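PDB 3NGV: D7 protein from Anopheles stephensi, which binds and sequesters cysteinyl leukotrienes and thromboxane A2 analogues, disarming host mediators while the female mosquito feeds on blood. Local coordinates for residues P2-D7 against Y78-T83; N67-D72 against K97-A102; F260-S265 against E285-L290. All coordinates share one frame; numbering follows the deposited sequence.

Contact 1: residues P2-D7 against Y78-T83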
# COMPACT_ATOMS: atom_id res chain seq x y z
N PRO A 2 -7.56 17.21 10.90
CA PRO A 2 -6.60 16.56 11.78
C PRO A 2 -6.09 15.27 11.12
O PRO A 2 -6.79 14.66 10.33
CB PRO A 2 -7.43 16.13 13.01
CG PRO A 2 -8.68 16.95 12.96
CD PRO A 2 -8.89 17.38 11.54
N TRP A 3 -4.88 14.88 11.47
CA TRP A 3 -4.35 13.57 11.01
C TRP A 3 -5.32 12.46 11.40
O TRP A 3 -5.85 12.45 12.53
CB TRP A 3 -3.00 13.33 11.68
CG TRP A 3 -2.37 12.02 11.15
CD1 TRP A 3 -1.69 11.89 9.97
CD2 TRP A 3 -2.42 10.75 11.75
NE1 TRP A 3 -1.27 10.59 9.82
CE2 TRP A 3 -1.71 9.86 10.89
CE3 TRP A 3 -2.94 10.26 12.98
CZ2 TRP A 3 -1.50 8.49 11.18
CZ3 TRP A 3 -2.79 8.92 13.26
CH2 TRP A 3 -2.04 8.04 12.39
N LYS A 4 -5.56 11.50 10.47
CA LYS A 4 -6.40 10.37 10.70
C LYS A 4 -5.65 9.06 10.87
O LYS A 4 -4.71 8.79 10.11
CB LYS A 4 -7.31 10.26 9.46
CG LYS A 4 -8.46 9.28 9.56
CD LYS A 4 -9.26 9.47 10.88
CE LYS A 4 -10.45 8.48 11.02
NZ LYS A 4 -10.48 7.79 12.38
N ALA A 5 -6.13 8.22 11.78
CA ALA A 5 -5.55 6.89 12.03
C ALA A 5 -5.58 6.04 10.80
O ALA A 5 -6.54 6.11 9.98
CB ALA A 5 -6.31 6.17 13.17
N LEU A 6 -4.63 5.13 10.75
CA LEU A 6 -4.53 4.22 9.59
C LEU A 6 -5.27 2.91 9.88
O LEU A 6 -5.11 2.29 10.93
CB LEU A 6 -3.08 3.88 9.36
CG LEU A 6 -2.20 5.10 8.92
CD1 LEU A 6 -0.80 4.63 8.72
CD2 LEU A 6 -2.70 5.76 7.66
N ASP A 7 -6.09 2.46 8.91
CA ASP A 7 -6.75 1.18 9.11
C ASP A 7 -5.88 -0.01 8.66
O ASP A 7 -4.66 0.20 8.36
CB ASP A 7 -8.10 1.18 8.37
CG ASP A 7 -7.95 1.17 6.82
OD1 ASP A 7 -6.93 0.60 6.29
OD2 ASP A 7 -8.81 1.76 6.10
N TYR A 78 -4.07 4.94 18.43
CA TYR A 78 -4.67 4.13 19.53
C TYR A 78 -6.17 4.42 19.66
O TYR A 78 -6.92 3.49 19.77
CB TYR A 78 -3.99 4.54 20.86
CG TYR A 78 -4.67 4.01 22.08
CD1 TYR A 78 -4.81 2.63 22.27
CD2 TYR A 78 -5.07 4.89 23.07
CE1 TYR A 78 -5.40 2.14 23.44
CE2 TYR A 78 -5.64 4.38 24.26
CZ TYR A 78 -5.76 3.03 24.43
OH TYR A 78 -6.33 2.51 25.59
N GLN A 79 -6.58 5.70 19.71
CA GLN A 79 -8.02 5.98 20.02
C GLN A 79 -8.96 5.34 18.98
O GLN A 79 -10.02 4.79 19.33
CB GLN A 79 -8.27 7.49 20.09
CG GLN A 79 -9.76 7.99 20.13
CD GLN A 79 -10.41 7.55 21.43
OE1 GLN A 79 -9.71 7.38 22.46
NE2 GLN A 79 -11.73 7.32 21.38
N ALA A 80 -8.51 5.31 17.73
CA ALA A 80 -9.42 4.86 16.66
C ALA A 80 -9.82 3.38 16.79
O ALA A 80 -10.92 3.01 16.29
CB ALA A 80 -8.80 5.15 15.30
N TYR A 81 -8.96 2.55 17.40
CA TYR A 81 -9.12 1.10 17.43
C TYR A 81 -9.08 0.51 18.84
O TYR A 81 -8.95 -0.69 19.00
CB TYR A 81 -8.09 0.38 16.49
CG TYR A 81 -8.22 0.90 15.07
CD1 TYR A 81 -9.36 0.61 14.31
CD2 TYR A 81 -7.31 1.79 14.56
CE1 TYR A 81 -9.55 1.16 13.05
CE2 TYR A 81 -7.47 2.35 13.25
CZ TYR A 81 -8.61 2.00 12.54
OH TYR A 81 -8.85 2.50 11.28
N LYS A 82 -9.14 1.35 19.86
CA LYS A 82 -8.81 0.87 21.23
C LYS A 82 -9.83 -0.19 21.73
O LYS A 82 -9.46 -1.04 22.55
CB LYS A 82 -8.74 2.04 22.22
CG LYS A 82 -10.03 2.79 22.33
CD LYS A 82 -9.90 3.97 23.28
CE LYS A 82 -11.28 4.37 23.67
NZ LYS A 82 -11.29 5.56 24.53
N THR A 83 -11.07 -0.16 21.22
CA THR A 83 -12.06 -1.20 21.67
C THR A 83 -11.72 -2.59 21.08
O THR A 83 -12.20 -3.65 21.57
CB THR A 83 -13.53 -0.83 21.37
OG1 THR A 83 -13.71 -0.71 19.97
CG2 THR A 83 -13.93 0.50 22.06

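Contact 2: residues N67-D72 against K97-A102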
# COMPACT_ATOMS: atom_id res chain seq x y z
N ASN A 67 10.22 17.15 8.73
CA ASN A 67 11.37 16.46 9.25
C ASN A 67 11.28 16.22 10.79
O ASN A 67 12.16 16.66 11.61
CB ASN A 67 12.69 17.13 8.79
CG ASN A 67 13.95 16.38 9.31
OD1 ASN A 67 14.00 15.17 9.31
ND2 ASN A 67 14.98 17.13 9.75
N ALA A 68 10.21 15.56 11.20
CA ALA A 68 9.96 15.36 12.63
C ALA A 68 9.25 14.07 12.87
O ALA A 68 8.46 13.62 12.04
CB ALA A 68 9.05 16.49 13.18
N PHE A 69 9.48 13.52 14.06
CA PHE A 69 8.62 12.40 14.51
C PHE A 69 7.31 12.98 15.05
O PHE A 69 7.32 13.94 15.88
CB PHE A 69 9.37 11.69 15.64
CG PHE A 69 10.50 10.84 15.16
CD1 PHE A 69 10.23 9.67 14.41
CD2 PHE A 69 11.84 11.14 15.46
CE1 PHE A 69 11.25 8.88 14.01
CE2 PHE A 69 12.91 10.30 15.07
CZ PHE A 69 12.61 9.16 14.31
N LYS A 70 6.19 12.43 14.64
CA LYS A 70 4.88 12.96 15.00
C LYS A 70 4.32 12.13 16.16
O LYS A 70 3.44 11.31 16.01
CB LYS A 70 3.94 12.92 13.81
CG LYS A 70 4.48 13.81 12.61
CD LYS A 70 4.68 15.26 13.00
CE LYS A 70 3.30 15.89 13.40
NZ LYS A 70 3.52 17.36 13.63
N SER A 71 4.91 12.32 17.34
CA SER A 71 4.48 11.60 18.53
C SER A 71 3.01 11.84 18.84
O SER A 71 2.38 10.95 19.45
CB SER A 71 5.38 11.97 19.76
OG SER A 71 5.40 13.38 19.91
N ASP A 72 2.46 12.98 18.45
CA ASP A 72 1.02 13.23 18.67
C ASP A 72 0.05 12.33 17.85
O ASP A 72 -1.14 12.28 18.11
CB ASP A 72 0.64 14.74 18.54
CG ASP A 72 0.84 15.30 17.12
OD1 ASP A 72 1.27 14.59 16.16
OD2 ASP A 72 0.60 16.55 16.93
N LYS A 97 5.60 9.58 25.02
CA LYS A 97 6.68 10.32 25.69
C LYS A 97 8.04 9.99 25.03
O LYS A 97 8.90 10.88 24.87
CB LYS A 97 6.72 9.99 27.18
CG LYS A 97 5.49 10.62 27.93
CD LYS A 97 5.71 10.24 29.42
CE LYS A 97 4.62 10.75 30.29
NZ LYS A 97 4.91 10.22 31.68
N ALA A 98 8.26 8.69 24.88
CA ALA A 98 9.57 8.17 24.41
C ALA A 98 9.78 8.73 23.00
O ALA A 98 10.87 9.25 22.70
CB ALA A 98 9.60 6.66 24.40
N LEU A 99 8.75 8.64 22.14
CA LEU A 99 8.97 9.17 20.78
C LEU A 99 9.20 10.70 20.76
O LEU A 99 10.00 11.23 19.96
CB LEU A 99 7.82 8.72 19.86
CG LEU A 99 8.08 9.08 18.39
CD1 LEU A 99 9.37 8.37 17.88
CD2 LEU A 99 6.89 8.58 17.62
N ALA A 100 8.51 11.41 21.65
CA ALA A 100 8.75 12.87 21.77
C ALA A 100 10.16 13.22 22.13
O ALA A 100 10.63 14.31 21.81
CB ALA A 100 7.76 13.49 22.81
N ALA A 101 10.87 12.34 22.81
CA ALA A 101 12.25 12.56 23.13
C ALA A 101 13.23 12.31 21.96
O ALA A 101 14.41 12.68 22.04
CB ALA A 101 12.62 11.67 24.33
N ALA A 102 12.79 11.66 20.88
CA ALA A 102 13.74 11.24 19.86
C ALA A 102 14.08 12.41 18.96
O ALA A 102 13.21 13.30 18.71
CB ALA A 102 13.12 10.07 18.99

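Contact 3: residues F260-S265 against E285-L290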
# COMPACT_ATOMS: atom_id res chain seq x y z
N PHE A 260 -2.29 -7.01 -13.80
CA PHE A 260 -1.37 -7.63 -12.84
C PHE A 260 -1.51 -6.89 -11.50
O PHE A 260 -1.41 -7.52 -10.41
CB PHE A 260 0.08 -7.65 -13.41
CG PHE A 260 1.06 -8.36 -12.52
CD1 PHE A 260 0.70 -9.61 -11.92
CD2 PHE A 260 2.36 -7.83 -12.32
CE1 PHE A 260 1.65 -10.28 -11.17
CE2 PHE A 260 3.33 -8.50 -11.55
CZ PHE A 260 2.97 -9.72 -10.98
N HIS A 261 -1.63 -5.56 -11.54
CA HIS A 261 -1.80 -4.88 -10.25
C HIS A 261 -3.12 -5.23 -9.60
O HIS A 261 -3.23 -5.20 -8.38
CB HIS A 261 -1.63 -3.33 -10.36
CG HIS A 261 -1.22 -2.70 -9.07
ND1 HIS A 261 -0.73 -1.42 -9.05
CD2 HIS A 261 -1.23 -3.14 -7.77
CE1 HIS A 261 -0.46 -1.06 -7.79
NE2 HIS A 261 -0.75 -2.08 -6.99
N GLU A 262 -4.17 -5.58 -10.38
CA GLU A 262 -5.40 -6.11 -9.74
C GLU A 262 -5.05 -7.28 -8.86
O GLU A 262 -5.46 -7.29 -7.70
CB GLU A 262 -6.46 -6.50 -10.82
CG GLU A 262 -7.75 -6.99 -10.01
CD GLU A 262 -8.92 -7.43 -10.87
OE1 GLU A 262 -8.78 -7.66 -12.11
OE2 GLU A 262 -10.01 -7.54 -10.23
N LEU A 263 -4.30 -8.26 -9.37
CA LEU A 263 -3.92 -9.46 -8.63
C LEU A 263 -3.13 -9.05 -7.36
O LEU A 263 -3.37 -9.53 -6.27
CB LEU A 263 -3.11 -10.39 -9.58
CG LEU A 263 -2.48 -11.56 -8.83
CD1 LEU A 263 -3.52 -12.51 -8.09
CD2 LEU A 263 -1.70 -12.31 -9.95
N ARG A 264 -2.17 -8.17 -7.58
CA ARG A 264 -1.28 -7.71 -6.53
C ARG A 264 -2.02 -6.91 -5.47
O ARG A 264 -1.57 -6.82 -4.33
CB ARG A 264 -0.14 -6.87 -7.12
CG ARG A 264 0.95 -7.70 -7.79
CD ARG A 264 2.19 -6.86 -8.06
NE ARG A 264 1.99 -5.92 -9.16
CZ ARG A 264 2.03 -4.60 -9.02
NH1 ARG A 264 2.27 -4.05 -7.84
NH2 ARG A 264 1.83 -3.81 -10.08
N SER A 265 -3.15 -6.31 -5.84
CA SER A 265 -3.89 -5.51 -4.85
C SER A 265 -4.84 -6.41 -4.05
O SER A 265 -5.38 -5.95 -3.03
CB SER A 265 -4.68 -4.36 -5.54
OG SER A 265 -5.82 -4.89 -6.23
N GLU A 285 -5.51 -17.05 -14.13
CA GLU A 285 -5.50 -18.22 -13.30
C GLU A 285 -5.33 -17.94 -11.81
O GLU A 285 -5.99 -18.57 -10.93
CB GLU A 285 -4.43 -19.24 -13.75
CG GLU A 285 -4.52 -19.63 -15.23
CD GLU A 285 -3.50 -20.73 -15.62
OE1 GLU A 285 -2.43 -20.86 -14.93
OE2 GLU A 285 -3.80 -21.47 -16.62
N GLU A 286 -4.37 -17.06 -11.50
CA GLU A 286 -4.14 -16.67 -10.14
C GLU A 286 -5.35 -15.91 -9.55
O GLU A 286 -5.68 -16.11 -8.37
CB GLU A 286 -2.86 -15.77 -10.09
CG GLU A 286 -1.54 -16.55 -10.29
CD GLU A 286 -1.30 -17.61 -9.22
OE1 GLU A 286 -1.54 -17.37 -8.02
OE2 GLU A 286 -0.95 -18.73 -9.58
N MET A 287 -6.03 -15.10 -10.38
CA MET A 287 -7.27 -14.40 -9.88
C MET A 287 -8.34 -15.44 -9.55
O MET A 287 -9.05 -15.31 -8.54
CB MET A 287 -7.81 -13.37 -10.87
CG MET A 287 -6.90 -12.13 -11.03
SD MET A 287 -6.96 -11.15 -9.54
CE MET A 287 -8.73 -10.74 -9.38
N LYS A 288 -8.45 -16.49 -10.38
CA LYS A 288 -9.45 -17.56 -10.11
C LYS A 288 -9.12 -18.27 -8.81
O LYS A 288 -10.03 -18.68 -8.07
CB LYS A 288 -9.54 -18.55 -11.29
CG LYS A 288 -10.13 -19.94 -10.94
CD LYS A 288 -9.96 -20.97 -12.12
CE LYS A 288 -11.16 -21.99 -12.29
NZ LYS A 288 -10.88 -23.29 -13.14
N LYS A 289 -7.85 -18.45 -8.50
CA LYS A 289 -7.44 -19.10 -7.23
C LYS A 289 -7.81 -18.30 -5.98
O LYS A 289 -8.11 -18.86 -4.92
CB LYS A 289 -5.95 -19.44 -7.20
CG LYS A 289 -5.61 -20.55 -8.18
CD LYS A 289 -4.10 -20.81 -7.92
CE LYS A 289 -3.54 -21.96 -8.73
NZ LYS A 289 -2.02 -21.91 -8.62
N LEU A 290 -7.88 -16.99 -6.13
CA LEU A 290 -8.31 -16.17 -5.02
C LEU A 290 -9.77 -16.47 -4.63
O LEU A 290 -10.15 -16.26 -3.43
CB LEU A 290 -8.09 -14.68 -5.34
CG LEU A 290 -6.63 -14.31 -5.09
CD1 LEU A 290 -6.28 -13.11 -5.82
CD2 LEU A 290 -6.53 -14.01 -3.71

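Contact 1: residues P2-D7 against Y78-T83
Tyr81 swings its ring across to Ala5, Leu6 and Asp7 with CG set beside its own backbone N and anti to the carbonyl carbon (chi1 -56°), which points the phenol across at the extended backbone, hydroxyl end first. The ring meets that backbone obliquely. Tyr81 CE2 lies 3.3 Å from Leu6 O and 4.0 Å from Ala5 CB, while Tyr81 OH comes to 3.3 Å from Asp7 CB. Farther up the chain the two methyls of Ala5 and Ala80 point at each other, CB to CB at 3.4 Å, closer than carbons usually pack. Ala80 CB also leans over the rim of one face of the Tyr81 ring, so methyl, methyl and ring form one small apolar patch.

The patch packs the lead-in to helix 8-22 against helix 73-85, with the Asp7 side chain about 10 Å from that of Lys151 in the thromboxane site. Asp7 offers Tyr81 its CB and CA rather than its carboxylate. Its chi1 of 69° wedges CG between the backbone N and the carbonyl carbon, and OD1 accepts from Gln10 N as the N-cap of helix 8-22. No hydrogen bond joins 2-7 to 78-83, which meet by shape alone; the N and O of Leu6 find partners in Gln77 OE1, earlier on the same helix, and His132 NE2, whose ring also meets Tyr81 edge-to-face.

Contact 2: residues N67-D72 against K97-A102
Leu99 lays its CD1 methyl over one face of the Phe69 ring, 4.2 Å from the ring centroid and 27° off the normal, a CH-pi contact. The two side chains cross at about a right angle, and the nearest ring atom, Phe69 CD1, is 3.8 Å from Leu99 CD1. Ala102 CB approaches obliquely from the same side of the ring plane, near CD2 and CE2, 3.9 Å from Phe69 CD2. Phe69 is therefore met by Leu99 of helix 89-100 and by Ala102 a little farther on.

The other branch of Leu99 serves Ser71, two residues on from Phe69. A chi1 of -173° carries the branch point of Leu99 across, and chi2 of 61° splits the methyls between ring and serine, with Leu99 CD2 4.0 Å from Ser71 CA. Ser71 packs against the helix by its CB, 3.7 Å from Ala100 N, and its OG lies 3.7 Å from Ala100 CB. This is van der Waals contact, and no hydrogen bond crosses between the segments.

Strand 68-69 is half of a two-stranded antiparallel hairpin with strand 62-63, and Asn67 and Ala68 both face Asp63 in a G1 beta bulge. The contact thus joins this small hairpin to the C-terminal end of helix 89-100, on the surface of the helical odorant-binding-protein-like fold and away from the annotated ligand sites.

Behind the first shell, Phe69 also rests on Leu112 and Ala115 of helix 109-130, while Leu99 touches Ile61 next to the partner strand. Asn67 OD1 bonds Tyr62 OH within the hairpin, ND2 links it to Lys105 O in the chain after helix 89-100, and Ala102 N is held by Leu99 O at 3.0 Å.

Contact 3: residues F260-S265 against E285-L290
Leu263 fits between Glu286, Met287 and Leu290, and here the packing is close. Helices 251-266 and 280-290 run in nearly the same direction; the axes of the two short segments make 28° and come to 10.1 Å at closest approach. Leu263 has CG anti to its backbone N (chi1 171°), a setting that carries both methyls across the gap: Leu263 CD2 touches Glu286 CB at 3.7 Å and CD1 reaches Leu290 CD1 at 3.6 Å. Met287 packs at the backbone end of the same leucine, its sulfur SD 3.6 Å from Leu263 CA. Tyr270, from the loop between the two helices, touches both Leu263 and Glu286.

One flank of the interface is polar yet still close. Met287, bent at chi2 and chi3, brings its CE methyl against the Glu262 carboxylate, 3.5 Å from OE2, with the two side chains crossing at about a right angle. The loose side is that of Glu285, Lys288 and Lys289, which are exposed. Glu286 gives Leu263 only its CB; its carboxylate leads away, to a weak 3.5 Å salt bridge from Glu286 OE2 to Lys289 NZ one turn on and a long, weak ion pair with Lys282.

Methyls, methylenes and a thioether make the join between the helices, and no charge pair spans the two segments: Glu262 pairs through OE2 with Ser154 OG and through OE1 with Arg176 in a salt bridge, Glu286 weakly with Lys289 on its own helix. The two segments are thus held together by apolar packing.

How the contacts relate
Contacts 1 and 3 are partly buried, whereas contact 2 lies at the surface, its centre about 24 Å from that of the chain. Contacts 1 and 2 share a side of the molecule, their centres about 17 Å apart, and their segments alternate along the chain: strand 68-69, helix 73-85 and helix 89-100 follow in order, yet nothing touches between the two. Contact 3 lies across the chain's centre, centre to centre about 30 Å from contact 1. None has a hydrogen bond between its segments. Contact 1 fits a tyrosine to a loop backbone, contact 2 a leucine to an aromatic face, and contact 3 aliphatic chains between helices. Lys151, of the thromboxane site, is about 10 Å from Asp7 and 8 Å from Leu290, side chain to side chain.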